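Local coordinates for protein YeaZ (PDB 4Y0W) that probably takes part, as an essential protein of the actin-like ATPase clan, in making the threonylcarbamoyl adenosine modification of tRNA, at residues 20-25 against 47-52. Numbering follows the deposited sequence. Where two conformers were deposited one is given.
Sequences CSVALL and PMVRDL
Val22 stands at the middle of this contact, its two methyl groups parted between three residues of the helix. CG1 meets Leu52 CD2 at 3.4 Å, while CG2 lies 4.0 Å from Met48 CB and 4.1 Å from Val49 CG2. The isopropyl group thus enters between Met48 and Leu52, four positions apart on one helix face; the Val22 side chain and those two run past one another in opposite senses, like interleaved teeth, while Val49 lies nearly at right angles to it. Leu52 comes down on the strand with a single methyl: CD2 also reaches Leu24 CB at 3.6 Å and the carbonyl carbon of Ala23, so it rests on backbone as well as side chains.

At the start of the strand segment two sulfurs meet. A chi1 of -177° swings Cys20 SG away from the backbone N and up against Met48 SD, 3.5 Å away, a thiol against a thioether. The Met48 chain then bends at its last torsion (chi3 57°), laying CE over the strand backbone, 3.9 Å from Ser21 CA.

No hydrogen bond joins the two segments. The strand spends its backbone bonds on its sheet neighbours, 29-36 and 10-14, and the helix on its own turns. Ser21 and Ala23 point away from the helix; on the sheet's other face Ser21 OG is hydrogen-bonded to Ala194 N, at the start of helix 194-205. Val49 and Arg50 also pack on Phe90 of a second subunit.

Helix 41-56 covers one face of the mixed sheet, whose strand order 3-2-1-4-5 is that of an actin-like ATPase domain; its segment runs at 30° to the strand with the axes 8.4 Å apart. Apolar side chains and two sulfurs carry the whole contact, so its cohesion comes from shape and burial rather than from directed polar bonds.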
loop_
_atom_site.group_PDB
_atom_site.type_symbol
_atom_site.label_atom_id
_atom_site.label_comp_id
_atom_site.label_asym_id
_atom_site.label_seq_id
_atom_site.Cartn_x
_atom_site.Cartn_y
_atom_site.Cartn_z
ATOM N N CYS A 20 13.441 31.381 35.528
ATOM C CA CYS A 20 13.248 32.661 34.910
ATOM C C CYS A 20 12.934 33.602 36.037
ATOM O O CYS A 20 12.076 33.310 36.875
ATOM C CB CYS A 20 12.106 32.585 33.916
ATOM S SG CYS A 20 11.806 34.097 32.985
ATOM N N SER A 21 13.659 34.711 36.110
ATOM C CA SER A 21 13.377 35.683 37.149
ATOM C C SER A 21 13.561 37.089 36.612
ATOM O O SER A 21 14.341 37.336 35.675
ATOM C CB SER A 21 14.234 35.447 38.414
ATOM O OG SER A 21 15.632 35.455 38.134
ATOM N N VAL A 22 12.829 38.000 37.238
ATOM C CA VAL A 22 12.788 39.369 36.826
ATOM C C VAL A 22 12.785 40.198 38.105
ATOM O O VAL A 22 12.195 39.781 39.083
ATOM C CB VAL A 22 11.537 39.629 35.958
ATOM C CG1 VAL A 22 11.326 41.112 35.763
ATOM C CG2 VAL A 22 11.679 38.969 34.583
ATOM N N ALA A 23 13.445 41.359 38.108
ATOM C CA ALA A 23 13.475 42.205 39.293
ATOM C C ALA A 23 13.515 43.675 38.955
ATOM O O ALA A 23 13.987 44.061 37.877
ATOM C CB ALA A 23 14.667 41.872 40.151
ATOM N N LEU A 24 13.094 44.481 39.935
ATOM C CA LEU A 24 12.978 45.916 39.775
ATOM C C LEU A 24 13.421 46.731 40.992
ATOM O O LEU A 24 12.926 46.522 42.102
ATOM C CB LEU A 24 11.525 46.254 39.482
ATOM C CG LEU A 24 11.260 47.682 39.025
ATOM C CD1 LEU A 24 11.749 47.894 37.593
ATOM C CD2 LEU A 24 9.778 47.944 39.122
ATOM N N LEU A 25 14.338 47.674 40.773
ATOM C CA LEU A 25 14.673 48.667 41.785
ATOM C C LEU A 25 13.910 49.932 41.443
ATOM O O LEU A 25 14.027 50.466 40.333
ATOM C CB LEU A 25 16.174 48.951 41.836
ATOM C CG LEU A 25 16.649 50.073 42.790
ATOM C CD1 LEU A 25 16.490 49.703 44.244
ATOM C CD2 LEU A 25 18.106 50.432 42.537
ATOM N N PRO A 47 5.926 38.301 29.750
ATOM C CA PRO A 47 4.815 38.350 30.699
ATOM C C PRO A 47 5.232 38.634 32.132
ATOM O O PRO A 47 4.543 39.375 32.835
ATOM C CB PRO A 47 4.221 36.959 30.597
ATOM C CG PRO A 47 4.443 36.594 29.176
ATOM C CD PRO A 47 5.796 37.162 28.827
ATOM N N MET A 48 6.359 38.069 32.554
ATOM C CA MET A 48 6.887 38.320 33.901
ATOM C C MET A 48 7.282 39.798 34.086
ATOM O O MET A 48 7.034 40.430 35.147
ATOM C CB MET A 48 8.077 37.398 34.171
ATOM C CG MET A 48 7.693 35.941 34.439
ATOM S SD MET A 48 9.031 34.861 35.026
ATOM C CE MET A 48 9.529 35.753 36.491
ATOM N N VAL A 49 7.879 40.352 33.037
ATOM C CA VAL A 49 8.266 41.769 33.033
ATOM C C VAL A 49 7.026 42.648 33.160
ATOM O O VAL A 49 6.990 43.590 33.951
ATOM C CB VAL A 49 9.012 42.153 31.742
ATOM C CG1 VAL A 49 9.363 43.636 31.750
ATOM C CG2 VAL A 49 10.281 41.333 31.603
ATOM N N ARG A 50 6.028 42.310 32.350
ATOM C CA ARG A 50 4.743 42.983 32.350
ATOM C C ARG A 50 4.131 42.983 33.751
ATOM O O ARG A 50 3.762 44.029 34.279
ATOM C CB ARG A 50 3.797 42.295 31.365
ATOM C CG ARG A 50 2.532 43.082 31.046
ATOM C CD ARG A 50 1.609 42.322 30.093
ATOM N NE ARG A 50 2.131 42.266 28.727
ATOM C CZ ARG A 50 2.017 43.255 27.839
ATOM N NH1 ARG A 50 1.395 44.386 28.169
ATOM N NH2 ARG A 50 2.524 43.118 26.619
ATOM N N ASP A 51 4.057 41.802 34.355
ATOM C CA ASP A 51 3.435 41.626 35.677
ATOM C C ASP A 51 4.121 42.379 36.797
ATOM O O ASP A 51 3.469 42.980 37.665
ATOM C CB ASP A 51 3.345 40.143 36.022
ATOM C CG ASP A 51 2.050 39.527 35.531
ATOM O OD1 ASP A 51 1.027 39.726 36.214
ATOM O OD2 ASP A 51 2.040 38.870 34.466
ATOM N N LEU A 52 5.443 42.351 36.771
ATOM C CA LEU A 52 6.224 43.028 37.790
ATOM C C LEU A 52 6.048 44.563 37.714
ATOM O O LEU A 52 5.876 45.239 38.750
ATOM C CB LEU A 52 7.700 42.619 37.640
ATOM C CG LEU A 52 8.668 43.080 38.730
ATOM C CD1 LEU A 52 8.677 42.129 39.915
ATOM C CD2 LEU A 52 10.061 43.185 38.159
#